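Local structure of homocysteine S-methyltransferase (Escherichia coli, 5DMM) at residues 18-23 / 64-69; 93-98 / 155-160; 120-125 / 148-153; 182-187 / 219-224. The protein catalyses transfer of a methyl group from S-methylmethionine, or less efficiently from S-adenosylmethionine, to homocysteine, using a zinc ion as cofactor. All blocks are in the same frame, centred on the assembly; numbering follows the deposited sequence. Where two conformers were deposited one is given.

Contact 1 (18-23 / 64-69); sequences LLDGAM and QCAITA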
# COMPACT_ATOMS: atom_id res chain seq x y z
N LEU A 18 -1.47 -12.91 -1.54
CA LEU A 18 -2.63 -12.04 -1.75
C LEU A 18 -2.59 -10.84 -0.82
O LEU A 18 -2.31 -10.96 0.37
CB LEU A 18 -3.95 -12.81 -1.56
CG LEU A 18 -4.30 -13.84 -2.64
CD1 LEU A 18 -5.66 -14.45 -2.33
CD2 LEU A 18 -4.29 -13.23 -4.04
N LEU A 19 -2.87 -9.66 -1.38
CA LEU A 19 -3.02 -8.45 -0.57
C LEU A 19 -4.48 -8.30 -0.18
O LEU A 19 -5.28 -9.22 -0.39
CB LEU A 19 -2.53 -7.23 -1.35
CG LEU A 19 -1.10 -7.36 -1.89
CD1 LEU A 19 -0.66 -6.10 -2.63
CD2 LEU A 19 -0.14 -7.68 -0.75
N ASP A 20 -4.82 -7.16 0.41
CA ASP A 20 -6.21 -6.91 0.74
C ASP A 20 -6.80 -6.01 -0.32
O ASP A 20 -6.24 -5.85 -1.40
CB ASP A 20 -6.34 -6.28 2.14
CG ASP A 20 -5.63 -4.95 2.26
OD1 ASP A 20 -4.92 -4.53 1.31
OD2 ASP A 20 -5.77 -4.32 3.33
N GLY A 21 -7.94 -5.40 -0.01
CA GLY A 21 -8.59 -4.48 -0.92
C GLY A 21 -8.95 -3.20 -0.20
O GLY A 21 -8.44 -2.93 0.89
N ALA A 22 -9.87 -2.42 -0.78
CA ALA A 22 -10.21 -1.11 -0.23
C ALA A 22 -10.85 -1.19 1.16
O ALA A 22 -11.64 -2.09 1.46
CB ALA A 22 -11.13 -0.36 -1.20
N MET A 23 -10.51 -0.22 1.98
CA MET A 23 -11.03 -0.07 3.33
C MET A 23 -12.36 0.67 3.28
O MET A 23 -13.33 0.29 3.95
CB MET A 23 -9.98 0.66 4.20
CG MET A 23 -10.41 1.13 5.58
SD MET A 23 -10.89 -0.21 6.68
CE MET A 23 -9.36 -1.11 6.94
N GLN A 64 -3.24 -12.27 2.71
CA GLN A 64 -2.15 -12.64 3.58
C GLN A 64 -1.36 -11.42 4.03
O GLN A 64 -0.40 -11.53 4.80
CB GLN A 64 -1.24 -13.65 2.88
CG GLN A 64 -2.01 -14.91 2.49
CD GLN A 64 -1.36 -15.67 1.36
OE1 GLN A 64 -1.52 -15.33 0.19
NE2 GLN A 64 -0.63 -16.72 1.71
N CYS A 65 -1.79 -10.25 3.55
CA CYS A 65 -1.20 -8.98 3.96
C CYS A 65 -2.28 -7.91 4.07
O CYS A 65 -3.00 -7.64 3.11
CB CYS A 65 -0.12 -8.53 2.98
SG CYS A 65 0.80 -7.06 3.53
N ALA A 66 -2.40 -7.30 5.25
CA ALA A 66 -3.27 -6.14 5.43
C ALA A 66 -2.51 -4.85 5.19
O ALA A 66 -1.35 -4.72 5.60
CB ALA A 66 -3.88 -6.13 6.84
N ILE A 67 -3.15 -3.88 4.54
CA ILE A 67 -2.53 -2.57 4.37
C ILE A 67 -3.23 -1.59 5.31
O ILE A 67 -4.44 -1.45 5.24
CB ILE A 67 -2.60 -2.07 2.92
CG1 ILE A 67 -1.89 -3.07 2.01
CG2 ILE A 67 -1.98 -0.67 2.80
CD1 ILE A 67 -1.98 -2.77 0.51
N THR A 68 -2.47 -0.92 6.17
CA THR A 68 -3.07 -0.09 7.23
C THR A 68 -3.77 1.14 6.68
O THR A 68 -3.52 1.57 5.54
CB THR A 68 -2.01 0.36 8.26
OG1 THR A 68 -0.99 1.13 7.60
CG2 THR A 68 -1.38 -0.86 8.92
N ALA A 69 -4.66 1.72 7.49
CA ALA A 69 -5.43 2.89 7.07
C ALA A 69 -4.66 4.19 7.26
O ALA A 69 -5.18 5.14 7.85
CB ALA A 69 -6.75 2.94 7.85
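The carboxylate of Asp20 is aimed at the strand 65-67, and Ile67 lies obliquely across it. CG of Asp20 sits in the crowded position between the backbone N and the carbonyl carbon (chi1 61°), which turns OD2 onto Ile67 N at 2.9 Å. The N-H points almost straight at this oxygen (176°) but reaches it from above the carboxylate plane. The second oxygen, OD1, rests against the aliphatic branch of Ile67, 3.4 Å from CG1, so one residue supplies both a polar and an apolar partner. An alanine in place of Asp20 would remove the acceptor of Ile67 N and would probably loosen the end of this strand beside the homocysteine pocket.

At the other end Gln64 reaches back along Leu18. Its chain is extended beyond CG and puts OE1 3.0 Å from Leu18 N, in a nearly straight bond (173°), while NE2 is held by Gln14. Leu18 O in turn accepts from Gln64 N at 2.8 Å and, weakly, from Cys65 N. Between these two ends the CD2 methyl of Leu19 touches CB of Cys65 at 3.8 Å.

Ile67 lines the homocysteine pocket, its side chain about 4 Å from the bound ligand. The first and second strands, 17-18 and 65-67, lie side by side here, and 17-18 meets the last strand on its other side (Leu19 with Ile292), as in the parallel (beta/alpha)8, or TIM, barrel.

Contact 2 (93-98 / 155-160); sequences GKSVEL and EALLDA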
# COMPACT_ATOMS: atom_id res chain seq x y z
N GLY A 93 0.19 4.94 14.43
CA GLY A 93 0.52 3.71 15.14
C GLY A 93 -0.71 2.86 15.40
O GLY A 93 -0.66 1.62 15.28
N LYS A 94 -1.81 3.51 15.74
CA LYS A 94 -3.08 2.84 15.96
C LYS A 94 -3.54 2.06 14.72
O LYS A 94 -4.11 0.97 14.86
CB LYS A 94 -4.15 3.84 16.35
CG LYS A 94 -5.51 3.22 16.63
CD LYS A 94 -5.49 2.40 17.91
CE LYS A 94 -6.90 2.18 18.45
NZ LYS A 94 -7.52 3.45 18.91
N SER A 95 -3.29 2.60 13.54
CA SER A 95 -3.70 1.95 12.30
C SER A 95 -3.01 0.59 12.16
O SER A 95 -3.60 -0.36 11.62
CB SER A 95 -3.43 2.84 11.07
OG SER A 95 -2.07 2.83 10.67
N VAL A 96 -1.77 0.51 12.65
CA VAL A 96 -0.99 -0.73 12.65
C VAL A 96 -1.50 -1.66 13.73
O VAL A 96 -1.65 -2.86 13.50
CB VAL A 96 0.51 -0.47 12.90
CG1 VAL A 96 1.30 -1.80 12.80
CG2 VAL A 96 1.04 0.53 11.89
N GLU A 97 -1.77 -1.11 14.90
CA GLU A 97 -2.26 -1.89 16.02
C GLU A 97 -3.56 -2.62 15.66
O GLU A 97 -3.73 -3.79 15.99
CB GLU A 97 -2.48 -0.99 17.24
CG GLU A 97 -2.94 -1.69 18.49
CD GLU A 97 -3.30 -0.69 19.59
OE1 GLU A 97 -2.60 0.34 19.73
OE2 GLU A 97 -4.31 -0.92 20.30
N LEU A 98 -4.47 -1.93 14.97
CA LEU A 98 -5.77 -2.53 14.63
C LEU A 98 -5.60 -3.66 13.62
O LEU A 98 -6.32 -4.66 13.69
CB LEU A 98 -6.73 -1.48 14.07
CG LEU A 98 -7.18 -0.41 15.07
CD1 LEU A 98 -7.87 0.73 14.34
CD2 LEU A 98 -8.14 -1.05 16.09
N GLU A 155 8.42 6.47 10.83
CA GLU A 155 8.83 6.11 12.18
C GLU A 155 7.68 5.48 12.98
O GLU A 155 7.86 4.46 13.64
CB GLU A 155 9.42 7.33 12.89
CG GLU A 155 10.82 7.62 12.37
CD GLU A 155 11.53 8.79 13.06
OE1 GLU A 155 10.97 9.38 14.00
OE2 GLU A 155 12.66 9.11 12.64
N ALA A 156 6.50 6.07 12.88
CA ALA A 156 5.35 5.60 13.65
C ALA A 156 4.91 4.20 13.21
O ALA A 156 4.56 3.35 14.04
CB ALA A 156 4.20 6.58 13.53
N LEU A 157 4.95 3.95 11.90
CA LEU A 157 4.55 2.65 11.35
C LEU A 157 5.54 1.55 11.78
O LEU A 157 5.13 0.44 12.14
CB LEU A 157 4.45 2.71 9.82
CG LEU A 157 3.31 3.54 9.21
CD1 LEU A 157 3.50 3.69 7.69
CD2 LEU A 157 1.93 2.92 9.48
N LEU A 158 6.83 1.86 11.74
CA LEU A 158 7.85 0.88 12.12
C LEU A 158 7.80 0.63 13.63
O LEU A 158 7.85 -0.52 14.07
CB LEU A 158 9.25 1.35 11.68
CG LEU A 158 9.49 1.43 10.16
CD1 LEU A 158 10.85 2.06 9.82
CD2 LEU A 158 9.37 0.05 9.52
N ASP A 159 7.69 1.70 14.41
CA ASP A 159 7.66 1.56 15.86
C ASP A 159 6.45 0.79 16.35
O ASP A 159 6.51 0.13 17.39
CB ASP A 159 7.67 2.93 16.55
CG ASP A 159 9.03 3.59 16.48
OD1 ASP A 159 10.03 2.88 16.22
OD2 ASP A 159 9.09 4.82 16.68
N ALA A 160 5.34 0.88 15.61
CA ALA A 160 4.12 0.16 15.95
C ALA A 160 4.19 -1.30 15.51
O ALA A 160 3.30 -2.09 15.82
CB ALA A 160 2.91 0.84 15.34
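Two helices of the outer layer of the barrel, 85-109 and 143-159, pack side by side here; they follow the neighbouring strands 65-67 and 117-122. Their axes come within 8.5 Å over these short segments and run in broadly the same direction, crossing at -31°. The backbones draw closest at Gly93, whose CA lies 5.1 Å from CA of Ala160.

Val96 carries most of the side-chain contact, directed toward the second helix and splitting its two methyls between two partners. CG1, anti to the backbone N (chi1 -176°), reaches the carbonyl end of Ala160, 3.6 Å from its O. CG2, on the other branch, meets CD2 of Leu157 at 3.5 Å, the two side chains crossing obliquely. Between the branches, CB of Val96 stands 3.7 Å from CB of Ala160. That alanine methyl is also 3.7 Å from Gly93 O, so it is seated against backbone and side chain at once. An alanine in place of Val96 would remove both methyls and would probably leave Leu157 and the Ala160 carbonyl less well packed.

No hydrogen bond joins the two segments, and Ser95 OG, near Leu157 CD2, turns back to Ile92 O of its own helix. Ala160 O has a weak bond from Arg100, one turn further along the first helix. Such near-parallel contact between consecutive helices is characteristic of the outer helical layer of a TIM barrel.

Contact 3 (120-125 / 148-153); sequences GSVGPY and AFHRPR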
# COMPACT_ATOMS: atom_id res chain seq x y z
N GLY A 120 2.45 -1.16 6.45
CA GLY A 120 2.07 0.21 6.78
C GLY A 120 1.95 1.06 5.53
O GLY A 120 2.92 1.21 4.77
N SER A 121 0.77 1.62 5.30
CA SER A 121 0.55 2.43 4.10
C SER A 121 1.26 3.78 4.17
O SER A 121 1.07 4.56 5.12
CB SER A 121 -0.93 2.67 3.87
OG SER A 121 -1.07 3.61 2.83
N VAL A 122 2.07 4.04 3.15
CA VAL A 122 2.73 5.32 2.95
C VAL A 122 2.27 5.92 1.64
O VAL A 122 2.68 5.49 0.55
CB VAL A 122 4.26 5.15 2.95
CG1 VAL A 122 4.96 6.43 2.45
CG2 VAL A 122 4.74 4.78 4.34
N GLY A 123 1.38 6.91 1.73
CA GLY A 123 0.85 7.54 0.53
C GLY A 123 1.73 8.69 0.09
O GLY A 123 2.59 9.16 0.86
N PRO A 124 1.52 9.18 -1.14
CA PRO A 124 2.37 10.24 -1.69
C PRO A 124 2.01 11.61 -1.14
O PRO A 124 0.92 11.80 -0.60
CB PRO A 124 2.06 10.19 -3.19
CG PRO A 124 0.62 9.73 -3.25
CD PRO A 124 0.47 8.76 -2.09
N TYR A 125 2.93 12.56 -1.31
CA TYR A 125 2.72 13.96 -0.97
C TYR A 125 1.48 14.51 -1.69
O TYR A 125 0.73 15.31 -1.15
CB TYR A 125 3.97 14.76 -1.32
CG TYR A 125 3.91 16.22 -0.92
CD1 TYR A 125 4.09 16.60 0.41
CD2 TYR A 125 3.68 17.21 -1.87
CE1 TYR A 125 4.03 17.94 0.77
CE2 TYR A 125 3.63 18.54 -1.51
CZ TYR A 125 3.81 18.90 -0.19
OH TYR A 125 3.75 20.23 0.17
N ALA A 148 11.03 15.35 5.35
CA ALA A 148 10.35 15.87 6.55
C ALA A 148 8.86 15.52 6.55
O ALA A 148 8.27 15.27 7.62
CB ALA A 148 10.52 17.38 6.65
N PHE A 149 8.24 15.50 5.37
CA PHE A 149 6.84 15.13 5.23
C PHE A 149 6.62 13.67 5.59
O PHE A 149 5.67 13.33 6.30
CB PHE A 149 6.33 15.40 3.81
CG PHE A 149 4.99 14.78 3.50
CD1 PHE A 149 3.82 15.38 3.92
CD2 PHE A 149 4.91 13.61 2.77
CE1 PHE A 149 2.58 14.82 3.63
CE2 PHE A 149 3.67 13.04 2.47
CZ PHE A 149 2.51 13.65 2.90
N HIS A 150 7.50 12.81 5.10
CA HIS A 150 7.32 11.37 5.25
C HIS A 150 7.85 10.77 6.55
O HIS A 150 7.33 9.77 7.02
CB HIS A 150 7.99 10.65 4.08
CG HIS A 150 7.20 10.65 2.82
ND1 HIS A 150 6.00 9.98 2.69
CD2 HIS A 150 7.43 11.25 1.63
CE1 HIS A 150 5.54 10.15 1.47
NE2 HIS A 150 6.38 10.93 0.81
N ARG A 151 8.90 11.38 7.10
CA ARG A 151 9.61 10.80 8.25
C ARG A 151 8.74 10.38 9.46
O ARG A 151 8.86 9.24 9.91
CB ARG A 151 10.71 11.76 8.73
CG ARG A 151 11.48 11.24 9.94
CD ARG A 151 12.68 12.14 10.28
NE ARG A 151 13.69 12.15 9.22
CZ ARG A 151 13.95 13.21 8.45
NH1 ARG A 151 13.29 14.34 8.63
NH2 ARG A 151 14.88 13.13 7.51
N PRO A 152 7.88 11.28 9.98
CA PRO A 152 7.10 10.87 11.17
C PRO A 152 6.21 9.64 10.96
O PRO A 152 6.07 8.82 11.88
CB PRO A 152 6.20 12.08 11.45
CG PRO A 152 6.74 13.20 10.67
CD PRO A 152 7.51 12.63 9.52
N ARG A 153 5.63 9.50 9.77
CA ARG A 153 4.78 8.35 9.49
C ARG A 153 5.61 7.07 9.34
O ARG A 153 5.22 6.01 9.83
CB ARG A 153 3.92 8.58 8.24
CG ARG A 153 3.18 7.32 7.77
CD ARG A 153 2.17 7.64 6.68
NE ARG A 153 2.80 8.35 5.58
CZ ARG A 153 2.15 8.79 4.50
NH1 ARG A 153 0.84 8.58 4.38
NH2 ARG A 153 2.82 9.44 3.55
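Three side chains of helix 148-153 reach for the end of strand 120-122. Arg153 and Phe149 both leave with CG anti to the backbone N; His150 has CG beside it. Arg153 runs on extended, then bends at chi3 (54°), which lays its guanidinium flat over the backbone, with Val122 CA 3.8 Å above the plane. NH2 gives a weak, strongly bent bond to Gly123 O at 2.7 Å, while NH1 bonds to Ser70 O. His150 meets Gly123 O with the ring edge, CE1 at 3.2 Å; NE2 is tied to Glu175, which also takes Tyr125 N. Val122 CG1 fits against both groups, 3.7 Å from His150 ND1.

Tyr125, like Phe149, holds CG anti to the backbone N, and this sets the two rings T-shaped, with planes at 82°. CD1 of Tyr125 points over the centre of the Phe149 face, 3.7 Å from CG. Phe149 CD2 in turn lies over one face of the His150 ring.

Next door, Ser121 OG bonds to Glu168 and only weakly to the bound homocysteine. Helix 173-183 touches His150 on one flank, helix 85-109 packs on Pro152 and Arg153, and strand 117-122 pairs with 164-170.

Contact 4 (182-187 / 219-224); sequences LLTAYP and YPQVVA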
# COMPACT_ATOMS: atom_id res chain seq x y z
N LEU A 182 15.36 8.03 2.48
CA LEU A 182 14.82 8.03 3.84
C LEU A 182 14.85 6.65 4.50
O LEU A 182 15.20 6.52 5.68
CB LEU A 182 13.39 8.57 3.83
CG LEU A 182 12.68 8.60 5.19
CD1 LEU A 182 13.47 9.43 6.21
CD2 LEU A 182 11.27 9.16 5.04
N LEU A 183 14.50 5.61 3.76
CA LEU A 183 14.42 4.27 4.33
C LEU A 183 15.77 3.73 4.81
O LEU A 183 15.81 2.92 5.73
CB LEU A 183 13.82 3.27 3.31
CG LEU A 183 12.35 3.56 3.05
CD1 LEU A 183 11.74 2.44 2.22
CD2 LEU A 183 11.59 3.76 4.35
N THR A 184 16.87 4.18 4.20
CA THR A 184 18.18 3.72 4.63
C THR A 184 18.51 4.16 6.06
O THR A 184 19.35 3.54 6.71
CB THR A 184 19.31 4.22 3.66
OG1 THR A 184 19.42 5.65 3.73
CG2 THR A 184 19.00 3.80 2.23
N ALA A 185 17.82 5.19 6.56
CA ALA A 185 18.03 5.63 7.93
C ALA A 185 17.33 4.71 8.94
O ALA A 185 17.46 4.92 10.16
CB ALA A 185 17.55 7.06 8.10
N TYR A 186 16.59 3.72 8.44
CA TYR A 186 15.90 2.71 9.26
C TYR A 186 16.27 1.33 8.74
O TYR A 186 15.51 0.73 7.98
CB TYR A 186 14.37 2.91 9.22
CG TYR A 186 14.03 4.34 9.52
CD1 TYR A 186 13.89 5.27 8.50
CD2 TYR A 186 13.95 4.78 10.84
CE1 TYR A 186 13.64 6.59 8.78
CE2 TYR A 186 13.71 6.10 11.12
CZ TYR A 186 13.55 7.00 10.09
OH TYR A 186 13.30 8.31 10.36
N PRO A 187 17.46 0.84 9.13
CA PRO A 187 18.04 -0.32 8.43
C PRO A 187 17.21 -1.61 8.51
O PRO A 187 17.40 -2.48 7.66
CB PRO A 187 19.39 -0.50 9.13
CG PRO A 187 19.71 0.87 9.68
CD PRO A 187 18.39 1.41 10.13
N TYR A 219 18.77 0.02 -3.93
CA TYR A 219 18.31 0.02 -2.54
C TYR A 219 17.72 -1.34 -2.16
O TYR A 219 16.56 -1.62 -2.46
CB TYR A 219 17.24 1.11 -2.32
CG TYR A 219 17.72 2.52 -2.58
CD1 TYR A 219 18.21 3.32 -1.55
CD2 TYR A 219 17.69 3.05 -3.86
CE1 TYR A 219 18.64 4.60 -1.79
CE2 TYR A 219 18.12 4.34 -4.10
CZ TYR A 219 18.60 5.11 -3.07
OH TYR A 219 19.04 6.39 -3.31
N PRO A 220 18.52 -2.19 -1.51
CA PRO A 220 18.13 -3.56 -1.14
C PRO A 220 16.88 -3.63 -0.25
O PRO A 220 16.16 -4.63 -0.30
CB PRO A 220 19.35 -4.09 -0.38
CG PRO A 220 20.48 -3.22 -0.77
CD PRO A 220 19.92 -1.89 -1.15
N GLN A 221 16.61 -2.59 0.54
CA GLN A 221 15.42 -2.60 1.37
C GLN A 221 14.12 -2.60 0.58
O GLN A 221 13.07 -2.93 1.12
CB GLN A 221 15.40 -1.40 2.30
CG GLN A 221 16.45 -1.44 3.37
CD GLN A 221 16.58 -0.11 4.06
OE1 GLN A 221 17.05 0.85 3.46
NE2 GLN A 221 16.11 -0.04 5.31
N VAL A 222 14.19 -2.20 -0.69
CA VAL A 222 13.02 -2.26 -1.57
C VAL A 222 12.90 -3.67 -2.13
O VAL A 222 13.67 -4.09 -3.01
CB VAL A 222 13.10 -1.22 -2.71
CG1 VAL A 222 11.88 -1.34 -3.62
CG2 VAL A 222 13.17 0.20 -2.14
N VAL A 223 11.96 -4.43 -1.60
CA VAL A 223 11.89 -5.85 -1.90
C VAL A 223 10.83 -6.22 -2.94
O VAL A 223 10.71 -7.39 -3.31
CB VAL A 223 11.63 -6.66 -0.62
CG1 VAL A 223 12.80 -6.50 0.35
CG2 VAL A 223 10.34 -6.19 0.04
N ALA A 224 10.06 -5.23 -3.39
CA ALA A 224 9.09 -5.44 -4.46
C ALA A 224 8.68 -4.10 -5.08
O ALA A 224 8.79 -3.04 -4.46
CB ALA A 224 7.87 -6.21 -3.93
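Gln221 has CG anti to its carbonyl carbon, beside the backbone N (chi1 -69°), and continues extended through chi2 (168°), which carries its amide across to the end of helix 173-183. There NE2 bonds to Leu183 O at 3.0 Å, the acceptor nearly in the plane of the amide but approached from above the plane of its own carbonyl. That oxygen is gripped twice, because Tyr186 N also donates to it within the type I turn from Leu183 to Tyr186. NE2 has a further partner in Ala189 O. The other amide atom, OE1, lies 3.3 Å from Thr184 CA and 3.7 Å from Thr184 CG2, the two side chains crossing at about a right angle.

Both segments contain a turn on the way from a helix to the next strand, at the end of the barrel opposite the homocysteine site, where the strands begin: 182-187 runs toward strand 191-197, and 219-224 enters strand 222-228 by a type I turn from Tyr219 to Val222.

Tyr219 adds an apolar touch near the surface. Its ring presents its edge to the Thr184 methyl, CD1 standing 3.9 Å from CG2, while its hydroxyl bonds to Glu181. Thr184 OG1, held in the crowded position (chi1 66°), turns back to Glu181 O.

All four contacts lie in one TIM barrel. Along the chain contact 1 closes first, contact 2 then encloses contact 3, and contact 4 follows. Strands 65-67 and 117-122, of contacts 1 and 3, are neighbours, and Thr68 OG1 bonds to Ser121 N between them; the centres of contacts 1 and 3 are about 17 Å apart. Contacts 2 and 3 share helix 143-159, with Leu157 CD1 packed on Ser121 O, and their centres are about 12 Å apart. Contact 4, its centre about 21 Å from that of contact 1, does not touch it but meets contact 2 through a Glu155-Tyr186 hydrogen bond. Contacts 1 and 3 border the homocysteine pocket through Ile67 and Ser121, while 2 and 4 lie away from it.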